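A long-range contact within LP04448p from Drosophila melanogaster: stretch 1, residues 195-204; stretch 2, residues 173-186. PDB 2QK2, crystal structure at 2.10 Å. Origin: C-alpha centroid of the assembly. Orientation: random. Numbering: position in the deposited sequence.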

ATOM      1  N   SER A 195      -4.222  -3.891  15.137  1.00 25.74           N
ATOM      2  CA  SER A 195      -3.413  -3.551  13.971  1.00 23.81           C
ATOM      3  C   SER A 195      -2.139  -2.834  14.409  1.00 23.90           C
ATOM      4  O   SER A 195      -1.055  -3.104  13.890  1.00 24.45           O
ATOM      5  CB  SER A 195      -4.222  -2.673  13.012  1.00 23.22           C
ATOM      6  OG  SER A 195      -5.336  -3.391  12.502  1.00 24.22           O
ATOM      7  N   SER A 196      -2.265  -1.933  15.377  1.00 23.11           N
ATOM      8  CA  SER A 196      -1.104  -1.207  15.872  1.00 23.46           C
ATOM      9  C   SER A 196      -0.123  -2.165  16.546  1.00 24.42           C
ATOM     10  O   SER A 196       1.094  -2.016  16.415  1.00 22.90           O
ATOM     11  CB  SER A 196      -1.533  -0.130  16.870  1.00 23.08           C
ATOM     12  OG  SER A 196      -2.413   0.794  16.257  1.00 22.94           O
ATOM     13  N   ALA A 197      -0.656  -3.145  17.273  1.00 23.72           N
ATOM     14  CA  ALA A 197       0.187  -4.125  17.951  1.00 23.72           C
ATOM     15  C   ALA A 197       0.947  -4.949  16.914  1.00 22.68           C
ATOM     16  O   ALA A 197       2.123  -5.267  17.103  1.00 24.58           O
ATOM     17  CB  ALA A 197      -0.670  -5.051  18.827  1.00 23.76           C
ATOM     18  N   GLU A 198       0.270  -5.299  15.823  1.00 22.77           N
ATOM     19  CA  GLU A 198       0.903  -6.091  14.768  1.00 24.20           C
ATOM     20  C   GLU A 198       2.054  -5.326  14.125  1.00 22.83           C
ATOM     21  O   GLU A 198       3.115  -5.894  13.853  1.00 24.36           O
ATOM     22  CB  GLU A 198      -0.119  -6.483  13.698  1.00 26.34           C
ATOM     23  CG  GLU A 198       0.401  -7.555  12.749  1.00 30.64           C
ATOM     24  CD  GLU A 198      -0.672  -8.096  11.822  1.00 33.00           C
ATOM     25  OE1 GLU A 198      -1.859  -8.078  12.203  1.00 33.72           O
ATOM     26  OE2 GLU A 198      -0.325  -8.559  10.719  1.00 36.97           O
ATOM     27  N   ALA A 199       1.850  -4.032  13.899  1.00 22.62           N
ATOM     28  CA  ALA A 199       2.877  -3.194  13.295  1.00 23.51           C
ATOM     29  C   ALA A 199       4.066  -3.049  14.243  1.00 24.17           C
ATOM     30  O   ALA A 199       5.228  -3.135  13.827  1.00 23.58           O
ATOM     31  CB  ALA A 199       2.299  -1.813  12.962  1.00 20.25           C
ATOM     32  N   LEU A 200       3.767  -2.821  15.518  1.00 24.13           N
ATOM     33  CA  LEU A 200       4.804  -2.661  16.533  1.00 23.62           C
ATOM     34  C   LEU A 200       5.621  -3.943  16.688  1.00 22.08           C
ATOM     35  O   LEU A 200       6.848  -3.899  16.789  1.00 22.83           O
ATOM     36  CB  LEU A 200       4.172  -2.285  17.878  1.00 24.19           C
ATOM     37  CG  LEU A 200       4.199  -0.842  18.402  1.00 27.08           C
ATOM     38  CD1 LEU A 200       4.884   0.104  17.429  1.00 25.17           C
ATOM     39  CD2 LEU A 200       2.784  -0.407  18.696  1.00 25.26           C
ATOM     40  N   GLY A 201       4.935  -5.081  16.706  1.00 22.04           N
ATOM     41  CA  GLY A 201       5.626  -6.351  16.848  1.00 23.42           C
ATOM     42  C   GLY A 201       6.531  -6.620  15.661  1.00 25.99           C
ATOM     43  O   GLY A 201       7.643  -7.139  15.807  1.00 25.44           O
ATOM     44  N   THR A 202       6.060  -6.263  14.470  1.00 25.90           N
ATOM     45  CA  THR A 202       6.852  -6.478  13.268  1.00 24.76           C
ATOM     46  C   THR A 202       8.066  -5.559  13.322  1.00 24.56           C
ATOM     47  O   THR A 202       9.168  -5.947  12.932  1.00 25.69           O
ATOM     48  CB  THR A 202       6.017  -6.193  11.998  1.00 24.72           C
ATOM     49  OG1 THR A 202       4.815  -6.975  12.041  1.00 22.40           O
ATOM     50  CG2 THR A 202       6.803  -6.565  10.745  1.00 23.73           C
ATOM     51  N   LEU A 203       7.864  -4.344  13.822  1.00 23.69           N
ATOM     52  CA  LEU A 203       8.952  -3.384  13.936  1.00 24.52           C
ATOM     53  C   LEU A 203      10.061  -3.922  14.838  1.00 26.19           C
ATOM     54  O   LEU A 203      11.242  -3.731  14.551  1.00 26.38           O
ATOM     55  CB  LEU A 203       8.441  -2.058  14.496  1.00 24.29           C
ATOM     56  CG  LEU A 203       9.502  -0.963  14.651  1.00 27.64           C
ATOM     57  CD1 LEU A 203      10.078  -0.611  13.278  1.00 28.00           C
ATOM     58  CD2 LEU A 203       8.883   0.268  15.298  1.00 29.91           C
ATOM     59  N   ILE A 204       9.682  -4.583  15.931  1.00 25.88           N
ATOM     60  CA  ILE A 204      10.664  -5.147  16.856  1.00 27.56           C
ATOM     61  C   ILE A 204      11.378  -6.318  16.179  1.00 28.44           C
ATOM     62  O   ILE A 204      12.598  -6.485  16.312  1.00 27.25           O
ATOM     63  CB  ILE A 204       9.998  -5.660  18.164  1.00 28.64           C
ATOM     64  CG1 ILE A 204       9.313  -4.504  18.901  1.00 27.96           C
ATOM     65  CG2 ILE A 204      11.050  -6.290  19.064  1.00 30.98           C
ATOM     66  CD1 ILE A 204       8.622  -4.933  20.188  1.00 29.24           C
TER
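Stretch 2, residues 173-186: LLKLLTTSLVKTLN

This is an antiparallel helix-helix packing contact, mostly apolar, with a close pair of hydroxyls at one end. Stretch 2 is helical from Leu173 to Leu185, in a helix that begins earlier in the chain, and Asn186 is the first residue to leave helical phi/psi. Stretch 1 is helical throughout, and its helix runs on beyond both ends. The two N-to-C directions make an angle of 149°, with a signed crossing angle of -149°. The axes approach to 8.6 Å, and 464 Å² is buried, both sides summed.

The antiparallel course sets the order of the contacts. The C-terminal end of the stretch 2 helix lies by Ser196, and Leu174, near the start of stretch 2, lies by Leu203. The backbones are close at the Ser196 end, where the CA atoms of Ser196 and Leu185 are 5.1 Å apart. The CA atoms of Leu200 and Thr178 are 7.0 Å apart.

The small side chain of Ser196 suits this close approach. Its CA-to-CB bond points toward stretch 2. Ser196 CB lies 3.6 Å from Leu181 O and 3.9 Å from Leu185 CB. Ser196 OG is 2.6 Å from Thr184 OG1, a hydrogen-bonding distance. Which hydroxyl donates is left open, because Thr184 OG1 also lies 3.1 Å from Leu181 O in its own helix. Ser196 OG has a further hydrogen bond elsewhere in the structure.

Leu200 forms the centre of the contact. Its CA-to-CB bond points sideways, but the end of the side chain comes nearer to stretch 2. It sits as a knob in a hole formed by Thr178, Leu181, Val182 and Leu185. Leu200 CD1 is 3.6 Å from Leu181 CB and 4.3 Å from Thr178 CG2. Leu200 CD2 is 4.1 Å from Leu185 CD2 and 4.3 Å from Val182 N.

The CA-to-CB bond of Leu181 points toward stretch 1, and Leu181 also meets Ala199, with Ala199 CB 3.8 Å from Leu181 CD1. Leu185 reaches Ala197 as well, with Ala197 CB 4.1 Å from Leu185 CD1.

At the other end, the CA-to-CB bond of Leu203 points toward stretch 2. Leu203 CD2 is 3.7 Å from Leu174 CD1 and 3.4 Å from Thr178 OG1. That hydroxyl donates a hydrogen bond within its own helix, from Thr178 OG1 to Leu174 O, at 2.7 Å. Its polar need is thus met locally, while it lies beside a leucine methyl.

The CA-to-CB bonds of Lys175, Thr179 and Lys183 point away from stretch 1. All three residues are exposed and take no part in the contact.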

ATOM      1  N   LEU A 173      13.131   8.375  12.371  1.00 31.56           N
ATOM      2  CA  LEU A 173      11.987   7.681  11.776  1.00 29.97           C
ATOM      3  C   LEU A 173      11.450   6.595  12.703  1.00 29.97           C
ATOM      4  O   LEU A 173      10.233   6.420  12.833  1.00 28.12           O
ATOM      5  CB  LEU A 173      12.375   7.067  10.428  1.00 28.25           C
ATOM      6  CG  LEU A 173      11.246   6.405   9.628  1.00 26.93           C
ATOM      7  CD1 LEU A 173      10.104   7.394   9.425  1.00 23.78           C
ATOM      8  CD2 LEU A 173      11.780   5.940   8.285  1.00 25.01           C
ATOM      9  N   LEU A 174      12.361   5.867  13.344  1.00 29.31           N
ATOM     10  CA  LEU A 174      11.970   4.810  14.267  1.00 29.02           C
ATOM     11  C   LEU A 174      11.134   5.405  15.397  1.00 28.10           C
ATOM     12  O   LEU A 174      10.080   4.886  15.744  1.00 28.28           O
ATOM     13  CB  LEU A 174      13.210   4.121  14.853  1.00 29.84           C
ATOM     14  CG  LEU A 174      12.886   3.014  15.869  1.00 31.31           C
ATOM     15  CD1 LEU A 174      12.149   1.898  15.146  1.00 29.68           C
ATOM     16  CD2 LEU A 174      14.161   2.483  16.531  1.00 31.78           C
ATOM     17  N   LYS A 175      11.609   6.504  15.969  1.00 28.37           N
ATOM     18  CA  LYS A 175      10.886   7.155  17.057  1.00 29.91           C
ATOM     19  C   LYS A 175       9.532   7.689  16.597  1.00 28.86           C
ATOM     20  O   LYS A 175       8.528   7.526  17.287  1.00 27.29           O
ATOM     21  CB  LYS A 175      11.734   8.289  17.639  1.00 31.43           C
ATOM     22  CG  LYS A 175      13.017   7.797  18.302  1.00 37.02           C
ATOM     23  CD  LYS A 175      14.032   8.920  18.482  1.00 42.04           C
ATOM     24  CE  LYS A 175      13.600   9.925  19.537  1.00 43.86           C
ATOM     25  NZ  LYS A 175      13.683   9.337  20.899  1.00 48.14           N
ATOM     26  N   LEU A 176       9.504   8.328  15.429  1.00 27.59           N
ATOM     27  CA  LEU A 176       8.265   8.885  14.894  1.00 27.29           C
ATOM     28  C   LEU A 176       7.225   7.788  14.647  1.00 26.81           C
ATOM     29  O   LEU A 176       6.053   7.926  14.999  1.00 28.33           O
ATOM     30  CB  LEU A 176       8.544   9.630  13.586  1.00 28.44           C
ATOM     31  CG  LEU A 176       7.320  10.197  12.858  1.00 28.51           C
ATOM     32  CD1 LEU A 176       6.680  11.288  13.706  1.00 27.85           C
ATOM     33  CD2 LEU A 176       7.748  10.757  11.506  1.00 29.53           C
ATOM     34  N   LEU A 177       7.660   6.699  14.036  1.00 25.56           N
ATOM     35  CA  LEU A 177       6.769   5.588  13.746  1.00 26.13           C
ATOM     36  C   LEU A 177       6.252   4.940  15.027  1.00 26.15           C
ATOM     37  O   LEU A 177       5.054   4.701  15.164  1.00 24.71           O
ATOM     38  CB  LEU A 177       7.504   4.551  12.894  1.00 27.10           C
ATOM     39  CG  LEU A 177       7.078   4.341  11.437  1.00 31.81           C
ATOM     40  CD1 LEU A 177       6.652   5.640  10.788  1.00 30.53           C
ATOM     41  CD2 LEU A 177       8.245   3.719  10.685  1.00 32.99           C
ATOM     42  N   THR A 178       7.154   4.659  15.963  1.00 25.90           N
ATOM     43  CA  THR A 178       6.766   4.029  17.221  1.00 27.12           C
ATOM     44  C   THR A 178       5.795   4.921  17.996  1.00 27.35           C
ATOM     45  O   THR A 178       4.744   4.466  18.450  1.00 26.50           O
ATOM     46  CB  THR A 178       8.002   3.727  18.098  1.00 29.39           C
ATOM     47  OG1 THR A 178       8.957   2.974  17.334  1.00 29.29           O
ATOM     48  CG2 THR A 178       7.598   2.909  19.326  1.00 28.84           C
ATOM     49  N   THR A 179       6.147   6.194  18.138  1.00 26.90           N
ATOM     50  CA  THR A 179       5.298   7.150  18.848  1.00 29.01           C
ATOM     51  C   THR A 179       3.893   7.185  18.255  1.00 28.54           C
ATOM     52  O   THR A 179       2.903   7.133  18.986  1.00 27.59           O
ATOM     53  CB  THR A 179       5.882   8.582  18.779  1.00 31.13           C
ATOM     54  OG1 THR A 179       7.100   8.637  19.528  1.00 32.67           O
ATOM     55  CG2 THR A 179       4.896   9.597  19.348  1.00 32.90           C
ATOM     56  N   SER A 180       3.813   7.274  16.930  1.00 25.40           N
ATOM     57  CA  SER A 180       2.529   7.332  16.247  1.00 25.08           C
ATOM     58  C   SER A 180       1.709   6.063  16.451  1.00 24.86           C
ATOM     59  O   SER A 180       0.502   6.131  16.686  1.00 22.96           O
ATOM     60  CB  SER A 180       2.734   7.566  14.746  1.00 25.69           C
ATOM     61  OG  SER A 180       3.406   8.790  14.506  1.00 26.89           O
ATOM     62  N   LEU A 181       2.368   4.912  16.353  1.00 22.13           N
ATOM     63  CA  LEU A 181       1.701   3.628  16.520  1.00 23.91           C
ATOM     64  C   LEU A 181       1.280   3.358  17.970  1.00 24.07           C
ATOM     65  O   LEU A 181       0.263   2.709  18.206  1.00 23.50           O
ATOM     66  CB  LEU A 181       2.603   2.491  16.010  1.00 21.86           C
ATOM     67  CG  LEU A 181       2.736   2.395  14.482  1.00 22.00           C
ATOM     68  CD1 LEU A 181       3.861   1.436  14.088  1.00 20.98           C
ATOM     69  CD2 LEU A 181       1.413   1.930  13.909  1.00 19.37           C
ATOM     70  N   VAL A 182       2.058   3.837  18.937  1.00 25.47           N
ATOM     71  CA  VAL A 182       1.700   3.631  20.340  1.00 28.48           C
ATOM     72  C   VAL A 182       0.427   4.428  20.608  1.00 30.66           C
ATOM     73  O   VAL A 182      -0.436   4.016  21.389  1.00 31.27           O
ATOM     74  CB  VAL A 182       2.817   4.106  21.292  1.00 29.15           C
ATOM     75  CG1 VAL A 182       2.307   4.143  22.732  1.00 28.35           C
ATOM     76  CG2 VAL A 182       4.002   3.166  21.191  1.00 28.32           C
ATOM     77  N   LYS A 183       0.308   5.563  19.932  1.00 30.46           N
ATOM     78  CA  LYS A 183      -0.861   6.413  20.081  1.00 33.24           C
ATOM     79  C   LYS A 183      -2.118   5.664  19.621  1.00 32.29           C
ATOM     80  O   LYS A 183      -3.122   5.633  20.327  1.00 33.36           O
ATOM     81  CB  LYS A 183      -0.667   7.689  19.266  1.00 36.81           C
ATOM     82  CG  LYS A 183      -1.526   8.861  19.703  1.00 41.89           C
ATOM     83  CD  LYS A 183      -1.014  10.138  19.064  1.00 46.00           C
ATOM     84  CE  LYS A 183       0.451  10.367  19.431  1.00 50.12           C
ATOM     85  NZ  LYS A 183       1.108  11.400  18.579  1.00 51.44           N
ATOM     86  N   THR A 184      -2.068   5.048  18.446  1.00 30.37           N
ATOM     87  CA  THR A 184      -3.232   4.317  17.964  1.00 29.57           C
ATOM     88  C   THR A 184      -3.406   3.019  18.755  1.00 29.96           C
ATOM     89  O   THR A 184      -4.510   2.478  18.846  1.00 30.47           O
ATOM     90  CB  THR A 184      -3.137   4.012  16.437  1.00 29.52           C
ATOM     91  OG1 THR A 184      -1.900   3.353  16.139  1.00 27.74           O
ATOM     92  CG2 THR A 184      -3.224   5.307  15.635  1.00 27.78           C
ATOM     93  N   LEU A 185      -2.315   2.526  19.335  1.00 29.54           N
ATOM     94  CA  LEU A 185      -2.372   1.305  20.135  1.00 30.89           C
ATOM     95  C   LEU A 185      -3.255   1.550  21.356  1.00 33.10           C
ATOM     96  O   LEU A 185      -3.949   0.650  21.832  1.00 32.79           O
ATOM     97  CB  LEU A 185      -0.970   0.903  20.604  1.00 29.22           C
ATOM     98  CG  LEU A 185      -0.873  -0.277  21.579  1.00 28.84           C
ATOM     99  CD1 LEU A 185      -1.254  -1.578  20.875  1.00 26.83           C
ATOM    100  CD2 LEU A 185       0.546  -0.363  22.127  1.00 27.67           C
ATOM    101  N   ASN A 186      -3.222   2.781  21.856  1.00 35.41           N
ATOM    102  CA  ASN A 186      -4.010   3.149  23.022  1.00 39.82           C
ATOM    103  C   ASN A 186      -5.390   3.680  22.657  1.00 41.91           C
ATOM    104  O   ASN A 186      -6.105   4.197  23.510  1.00 44.01           O
ATOM    105  CB  ASN A 186      -3.254   4.179  23.865  1.00 38.97           C
ATOM    106  CG  ASN A 186      -1.939   3.638  24.399  1.00 40.39           C
ATOM    107  OD1 ASN A 186      -1.858   2.490  24.834  1.00 42.82           O
ATOM    108  ND2 ASN A 186      -0.907   4.466  24.381  1.00 40.72           N
TER